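Local coordinates for HI1317 (Haemophilus influenzae, PDB 1JOV), which probably interconverts the alpha and beta anomers of D-glucose 6-phosphate, as a member of the glucose-6-phosphate 1-epimerase family, at residues His217-Pro228 with Met244-His254. Residues are numbered along the deposited sequence; the frame is centred on the assembly and turned at random.
Sequences HHNASQFVLWNP and MLCLETARIHH
Val224 and Glu248 face each other at the middle of two neighbouring antiparallel strands, 222-227 and 244-251, and show how a sheet can hold an acidic group against a valine side chain. Three hydrogen-bonded pairs, Gln222 with Ala250, Val224 with Glu248 and Trp226 with Cys246, set the register; the bond from Glu248 N to Val224 O is nearly straight (172°, 2.9 Å). At the Gln222 end the pattern breaks into a classic beta bulge: Ala250 O takes both Ser221 N, at 2.9 Å nearly in line with the carbonyl, and Gln222 N, which lies above the carbonyl plane.

Polar side chains tie the bulge end to the turn before it. Thr249 OG1 lies in the ring plane of His217 and shares a 2.8 Å hydrogen bond with its ND1, in which either could be the donor; Asn202 holds NE2, and Phe223 places CE1 over one face of the same imidazole. Bends at chi2 and chi3 fold Arg251 back, and its NH1 reaches Asn219 O at 2.8 Å, in both the guanidinium and carbonyl planes. Its NE bonds His254 O, and NH2 makes a salt bridge to Glu260, so several partners fix the group's rotation.

Trp226, Cys246, Val224 and Glu248 share one face, which Met244 and Ile252 join from its two ends. Cys246 SG meets the edge of the Trp226 indole, 3.5 Å from CE3, and Met244 CE approaches CZ3. Val224 CG2 touches Ile252 CD1 at 3.5 Å. Glu248 CG is anti to its carbonyl carbon (chi1 -49°), and the extended chain crosses Val224 at a slant, OE1 against CB and OE2 against CG1 (3.5 Å), before the carboxylate reaches His150 on strand 145-154. Glu248 and His150 are predicted to be catalytic; valine packing and main-chain pairing are consistent with positioning that carboxylate in the probable active site of this mutarotase-like fold.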
ATOM      1  N   HIS A 217      -6.966  10.337  -3.027  1.00 26.68           N
ATOM      2  CA  HIS A 217      -6.639  10.185  -1.602  1.00 25.00           C
ATOM      3  C   HIS A 217      -7.700  10.886  -0.714  1.00 43.84           C
ATOM      4  O   HIS A 217      -8.389  11.772  -1.201  1.00 31.48           O
ATOM      5  CB  HIS A 217      -5.271  10.756  -1.299  1.00 23.19           C
ATOM      6  CG  HIS A 217      -4.197  10.248  -2.206  1.00 24.41           C
ATOM      7  ND1 HIS A 217      -3.355   9.194  -1.863  1.00 32.28           N
ATOM      8  CD2 HIS A 217      -3.844  10.619  -3.469  1.00 25.05           C
ATOM      9  CE1 HIS A 217      -2.515   8.976  -2.853  1.00 29.23           C
ATOM     10  NE2 HIS A 217      -2.781   9.839  -3.850  1.00 30.37           N
ATOM     11  N   HIS A 218      -7.843  10.495   0.537  1.00 27.48           N
ATOM     12  CA  HIS A 218      -8.723  11.230   1.480  1.00 25.55           C
ATOM     13  C   HIS A 218      -7.996  11.443   2.799  1.00 28.15           C
ATOM     14  O   HIS A 218      -7.373  10.532   3.315  1.00 24.34           O
ATOM     15  CB  HIS A 218     -10.027  10.515   1.755  1.00 23.39           C
ATOM     16  CG  HIS A 218     -10.716  10.215   0.432  1.00 33.73           C
ATOM     17  ND1 HIS A 218     -11.554  11.112  -0.189  1.00 57.59           N
ATOM     18  CD2 HIS A 218     -10.686   9.103  -0.351  1.00 41.37           C
ATOM     19  CE1 HIS A 218     -12.017  10.566  -1.311  1.00 54.36           C
ATOM     20  NE2 HIS A 218     -11.517   9.346  -1.421  1.00 57.01           N
ATOM     21  N   ASN A 219      -8.085  12.641   3.317  1.00 23.37           N
ATOM     22  CA  ASN A 219      -7.433  12.952   4.594  1.00 27.82           C
ATOM     23  C   ASN A 219      -5.915  12.785   4.689  1.00 20.30           C
ATOM     24  O   ASN A 219      -5.407  12.664   5.795  1.00 26.44           O
ATOM     25  CB  ASN A 219      -8.100  12.232   5.766  1.00 21.78           C
ATOM     26  CG  ASN A 219      -9.535  12.554   5.862  1.00 40.88           C
ATOM     27  OD1 ASN A 219      -9.939  13.718   5.651  1.00 33.81           O
ATOM     28  ND2 ASN A 219     -10.343  11.559   6.180  1.00 34.77           N
ATOM     29  N   ALA A 220      -5.216  12.857   3.534  1.00 20.09           N
ATOM     30  CA  ALA A 220      -3.770  12.793   3.507  1.00 20.29           C
ATOM     31  C   ALA A 220      -3.242  14.177   3.876  1.00 29.30           C
ATOM     32  O   ALA A 220      -3.866  15.173   3.536  1.00 29.55           O
ATOM     33  CB  ALA A 220      -3.257  12.345   2.150  1.00 21.68           C
ATOM     34  N   SER A 221      -2.091  14.237   4.471  1.00 21.62           N
ATOM     35  CA  SER A 221      -1.451  15.513   4.692  1.00 24.43           C
ATOM     36  C   SER A 221      -0.162  15.537   3.859  1.00 28.25           C
ATOM     37  O   SER A 221       0.260  16.615   3.434  1.00 28.11           O
ATOM     38  CB  SER A 221      -1.191  15.772   6.179  1.00 21.16           C
ATOM     39  OG  SER A 221      -0.495  14.685   6.766  1.00 26.38           O
ATOM     40  N   GLN A 222       0.439  14.375   3.639  1.00 23.63           N
ATOM     41  CA  GLN A 222       1.715  14.227   2.936  1.00 22.06           C
ATOM     42  C   GLN A 222       1.568  13.141   1.870  1.00 25.41           C
ATOM     43  O   GLN A 222       0.763  12.207   2.045  1.00 24.89           O
ATOM     44  CB  GLN A 222       2.900  13.819   3.790  1.00 23.27           C
ATOM     45  CG  GLN A 222       3.586  15.019   4.499  1.00 25.23           C
ATOM     46  CD  GLN A 222       2.630  15.729   5.444  1.00 35.77           C
ATOM     47  OE1 GLN A 222       2.468  16.963   5.428  1.00 32.18           O
ATOM     48  NE2 GLN A 222       1.997  14.955   6.261  1.00 19.52           N
ATOM     49  N   PHE A 223       2.314  13.229   0.803  1.00 23.85           N
ATOM     50  CA  PHE A 223       2.370  12.183  -0.225  1.00 31.81           C
ATOM     51  C   PHE A 223       3.846  11.882  -0.402  1.00 28.51           C
ATOM     52  O   PHE A 223       4.617  12.783  -0.704  1.00 28.10           O
ATOM     53  CB  PHE A 223       1.791  12.579  -1.604  1.00 27.76           C
ATOM     54  CG  PHE A 223       0.326  12.792  -1.677  1.00 31.71           C
ATOM     55  CD1 PHE A 223      -0.547  11.807  -1.182  1.00 24.46           C
ATOM     56  CD2 PHE A 223      -0.213  13.940  -2.266  1.00 22.58           C
ATOM     57  CE1 PHE A 223      -1.909  11.977  -1.219  1.00 32.04           C
ATOM     58  CE2 PHE A 223      -1.580  14.132  -2.311  1.00 38.33           C
ATOM     59  CZ  PHE A 223      -2.407  13.156  -1.781  1.00 48.93           C
ATOM     60  N   VAL A 224       4.259  10.627  -0.215  1.00 20.81           N
ATOM     61  CA  VAL A 224       5.661  10.278  -0.314  1.00 23.65           C
ATOM     62  C   VAL A 224       5.915   9.568  -1.672  1.00 24.60           C
ATOM     63  O   VAL A 224       5.239   8.578  -2.041  1.00 22.66           O
ATOM     64  CB  VAL A 224       6.050   9.358   0.875  1.00 23.42           C
ATOM     65  CG1 VAL A 224       7.511   8.887   0.815  1.00 28.06           C
ATOM     66  CG2 VAL A 224       5.824  10.043   2.242  1.00 21.93           C
ATOM     67  N   LEU A 225       6.856  10.071  -2.460  1.00 20.99           N
ATOM     68  CA  LEU A 225       7.109   9.445  -3.755  1.00 27.96           C
ATOM     69  C   LEU A 225       8.444   8.793  -3.582  1.00 31.09           C
ATOM     70  O   LEU A 225       9.387   9.468  -3.163  1.00 29.33           O
ATOM     71  CB  LEU A 225       7.177  10.507  -4.837  1.00 25.02           C
ATOM     72  CG  LEU A 225       7.405   9.997  -6.263  1.00 33.56           C
ATOM     73  CD1 LEU A 225       6.246   9.157  -6.765  1.00 26.82           C
ATOM     74  CD2 LEU A 225       7.588  11.263  -7.160  1.00 25.37           C
ATOM     75  N   TRP A 226       8.539   7.474  -3.871  1.00 24.78           N
ATOM     76  CA  TRP A 226       9.774   6.725  -3.570  1.00 23.75           C
ATOM     77  C   TRP A 226      10.117   5.604  -4.567  1.00 27.42           C
ATOM     78  O   TRP A 226       9.278   4.804  -4.901  1.00 24.20           O
ATOM     79  CB  TRP A 226       9.698   6.026  -2.234  1.00 25.86           C
ATOM     80  CG  TRP A 226      10.883   5.182  -1.887  1.00 26.25           C
ATOM     81  CD1 TRP A 226      12.207   5.582  -1.772  1.00 30.85           C
ATOM     82  CD2 TRP A 226      10.897   3.747  -1.724  1.00 25.89           C
ATOM     83  NE1 TRP A 226      13.002   4.510  -1.464  1.00 30.05           N
ATOM     84  CE2 TRP A 226      12.218   3.372  -1.400  1.00 30.86           C
ATOM     85  CE3 TRP A 226       9.889   2.748  -1.713  1.00 25.55           C
ATOM     86  CZ2 TRP A 226      12.573   2.053  -1.179  1.00 21.63           C
ATOM     87  CZ3 TRP A 226      10.247   1.422  -1.487  1.00 28.18           C
ATOM     88  CH2 TRP A 226      11.561   1.080  -1.185  1.00 22.93           C
ATOM     89  N   ASN A 227      11.392   5.547  -5.006  1.00 31.00           N
ATOM     90  CA  ASN A 227      11.942   4.477  -5.873  1.00 27.84           C
ATOM     91  C   ASN A 227      13.407   4.380  -5.476  1.00 30.54           C
ATOM     92  O   ASN A 227      14.109   5.382  -5.496  1.00 28.21           O
ATOM     93  CB  ASN A 227      11.719   4.759  -7.380  1.00 27.28           C
ATOM     94  CG  ASN A 227      12.190   3.572  -8.276  1.00 30.08           C
ATOM     95  OD1 ASN A 227      13.403   3.264  -8.303  1.00 30.63           O
ATOM     96  ND2 ASN A 227      11.242   2.843  -8.889  1.00 23.43           N
ATOM     97  N   PRO A 228      13.837   3.235  -4.993  1.00 25.16           N
ATOM     98  CA  PRO A 228      15.168   3.099  -4.421  1.00 27.31           C
ATOM     99  C   PRO A 228      16.257   3.115  -5.530  1.00 33.79           C
ATOM    100  O   PRO A 228      17.455   3.253  -5.233  1.00 33.19           O
ATOM    101  CB  PRO A 228      15.120   1.712  -3.759  1.00 28.06           C
ATOM    102  CG  PRO A 228      14.110   0.945  -4.550  1.00 29.52           C
ATOM    103  CD  PRO A 228      13.113   1.958  -4.984  1.00 26.65           C
ATOM    104  N   MET A 244       8.482  -1.025 -10.226  1.00 26.14           N
ATOM    105  CA  MET A 244       7.672  -0.523  -9.091  1.00 26.10           C
ATOM    106  C   MET A 244       7.878   0.985  -8.918  1.00 29.56           C
ATOM    107  O   MET A 244       8.831   1.598  -9.420  1.00 26.61           O
ATOM    108  CB  MET A 244       8.047  -1.230  -7.808  1.00 22.92           C
ATOM    109  CG  MET A 244       9.489  -1.131  -7.454  1.00 26.89           C
ATOM    110  SD  MET A 244       9.983   0.361  -6.657  1.00 33.55           S
ATOM    111  CE  MET A 244       9.614  -0.175  -5.081  1.00 31.90           C
ATOM    112  N   LEU A 245       6.899   1.591  -8.273  1.00 25.38           N
ATOM    113  CA  LEU A 245       7.006   2.950  -7.814  1.00 27.80           C
ATOM    114  C   LEU A 245       6.030   3.093  -6.631  1.00 22.86           C
ATOM    115  O   LEU A 245       4.852   2.728  -6.737  1.00 22.97           O
ATOM    116  CB  LEU A 245       6.638   3.919  -8.900  1.00 27.44           C
ATOM    117  CG  LEU A 245       6.641   5.408  -8.580  1.00 25.52           C
ATOM    118  CD1 LEU A 245       8.043   5.735  -8.049  1.00 32.82           C
ATOM    119  CD2 LEU A 245       6.300   6.239  -9.833  1.00 30.05           C
ATOM    120  N   CYS A 246       6.535   3.677  -5.563  1.00 19.94           N
ATOM    121  CA  CYS A 246       5.644   4.002  -4.421  1.00 22.82           C
ATOM    122  C   CYS A 246       5.137   5.440  -4.431  1.00 28.45           C
ATOM    123  O   CYS A 246       5.926   6.385  -4.523  1.00 23.06           O
ATOM    124  CB  CYS A 246       6.386   3.741  -3.134  1.00 23.78           C
ATOM    125  SG  CYS A 246       6.627   1.972  -2.796  1.00 23.90           S
ATOM    126  N   LEU A 247       3.813   5.595  -4.299  1.00 21.99           N
ATOM    127  CA  LEU A 247       3.133   6.888  -4.155  1.00 22.54           C
ATOM    128  C   LEU A 247       2.279   6.667  -2.883  1.00 21.42           C
ATOM    129  O   LEU A 247       1.174   6.119  -2.963  1.00 21.37           O
ATOM    130  CB  LEU A 247       2.319   7.307  -5.367  1.00 22.38           C
ATOM    131  CG  LEU A 247       2.195   8.829  -5.419  1.00 28.13           C
ATOM    132  CD1 LEU A 247       1.693   9.296  -6.774  1.00 31.19           C
ATOM    133  CD2 LEU A 247       1.274   9.341  -4.316  1.00 32.62           C
ATOM    134  N   GLU A 248       2.832   7.023  -1.754  1.00 18.21           N
ATOM    135  CA  GLU A 248       2.270   6.771  -0.455  1.00 20.69           C
ATOM    136  C   GLU A 248       1.280   7.819   0.062  1.00 23.49           C
ATOM    137  O   GLU A 248       1.563   9.028   0.041  1.00 19.42           O
ATOM    138  CB  GLU A 248       3.382   6.679   0.576  1.00 18.25           C
ATOM    139  CG  GLU A 248       4.521   5.769   0.167  1.00 21.17           C
ATOM    140  CD  GLU A 248       5.742   5.817   1.072  1.00 23.29           C
ATOM    141  OE1 GLU A 248       5.596   6.211   2.235  1.00 25.57           O
ATOM    142  OE2 GLU A 248       6.847   5.451   0.614  1.00 26.10           O
ATOM    143  N   THR A 249       0.114   7.379   0.534  1.00 18.71           N
ATOM    144  CA  THR A 249      -0.931   8.224   1.149  1.00 22.08           C
ATOM    145  C   THR A 249      -0.510   8.432   2.610  1.00 19.82           C
ATOM    146  O   THR A 249      -0.414   7.423   3.330  1.00 21.17           O
ATOM    147  CB  THR A 249      -2.256   7.514   1.109  1.00 21.90           C
ATOM    148  OG1 THR A 249      -2.550   7.085  -0.235  1.00 20.41           O
ATOM    149  CG2 THR A 249      -3.360   8.442   1.591  1.00 20.72           C
ATOM    150  N   ALA A 250      -0.246   9.645   3.100  1.00 20.28           N
ATOM    151  CA  ALA A 250       0.374   9.717   4.404  1.00 18.78           C
ATOM    152  C   ALA A 250      -0.074  10.850   5.341  1.00 26.50           C
ATOM    153  O   ALA A 250      -0.562  11.849   4.880  1.00 22.08           O
ATOM    154  CB  ALA A 250       1.869   9.878   4.288  1.00 20.60           C
ATOM    155  N   ARG A 251       0.087  10.624   6.630  1.00 20.16           N
ATOM    156  CA  ARG A 251      -0.213  11.574   7.699  1.00 19.50           C
ATOM    157  C   ARG A 251       1.077  11.544   8.495  1.00 17.02           C
ATOM    158  O   ARG A 251       1.227  10.746   9.451  1.00 20.30           O
ATOM    159  CB  ARG A 251      -1.466  11.186   8.484  1.00 20.99           C
ATOM    160  CG  ARG A 251      -2.775  11.506   7.713  1.00 20.57           C
ATOM    161  CD  ARG A 251      -3.115  13.055   7.862  1.00 21.27           C
ATOM    162  NE  ARG A 251      -3.671  13.355   9.183  1.00 21.83           N
ATOM    163  CZ  ARG A 251      -4.930  13.273   9.469  1.00 19.76           C
ATOM    164  NH1 ARG A 251      -5.720  12.888   8.596  1.00 23.62           N
ATOM    165  NH2 ARG A 251      -5.392  13.545  10.698  1.00 23.77           N
ATOM    166  N   ILE A 252       2.010  12.409   8.105  1.00 20.59           N
ATOM    167  CA  ILE A 252       3.321  12.421   8.722  1.00 20.20           C
ATOM    168  C   ILE A 252       3.482  13.611   9.690  1.00 21.68           C
ATOM    169  O   ILE A 252       3.978  13.438  10.837  1.00 24.29           O
ATOM    170  CB  ILE A 252       4.440  12.458   7.615  1.00 23.81           C
ATOM    171  CG1 ILE A 252       4.508  11.143   6.812  1.00 20.94           C
ATOM    172  CG2 ILE A 252       5.765  12.724   8.188  1.00 22.38           C
ATOM    173  CD1 ILE A 252       5.261  11.235   5.499  1.00 22.17           C
ATOM    174  N   HIS A 253       3.141  14.803   9.163  1.00 20.24           N
ATOM    175  CA  HIS A 253       3.278  16.022  10.000  1.00 23.21           C
ATOM    176  C   HIS A 253       1.916  16.458  10.582  1.00 23.11           C
ATOM    177  O   HIS A 253       1.914  17.212  11.567  1.00 26.56           O
ATOM    178  CB  HIS A 253       3.886  17.168   9.169  1.00 20.83           C
ATOM    179  CG  HIS A 253       5.226  16.854   8.605  1.00 21.26           C
ATOM    180  ND1 HIS A 253       6.248  16.389   9.404  1.00 34.51           N
ATOM    181  CD2 HIS A 253       5.685  16.826   7.339  1.00 32.55           C
ATOM    182  CE1 HIS A 253       7.303  16.141   8.653  1.00 39.62           C
ATOM    183  NE2 HIS A 253       6.998  16.413   7.399  1.00 30.51           N
ATOM    184  N   HIS A 254       0.824  15.999  10.017  1.00 20.47           N
ATOM    185  CA  HIS A 254      -0.495  16.237  10.569  1.00 20.31           C
ATOM    186  C   HIS A 254      -0.833  14.903  11.195  1.00 24.86           C
ATOM    187  O   HIS A 254      -1.101  13.944  10.496  1.00 22.19           O
ATOM    188  CB  HIS A 254      -1.501  16.682   9.519  1.00 26.95           C
ATOM    189  CG  HIS A 254      -2.892  17.011  10.128  1.00 27.83           C
ATOM    190  ND1 HIS A 254      -3.029  17.639  11.355  1.00 34.41           N
ATOM    191  CD2 HIS A 254      -4.143  16.767   9.683  1.00 28.15           C
ATOM    192  CE1 HIS A 254      -4.306  17.757  11.637  1.00 29.49           C
ATOM    193  NE2 HIS A 254      -5.009  17.234  10.654  1.00 30.94           N
TER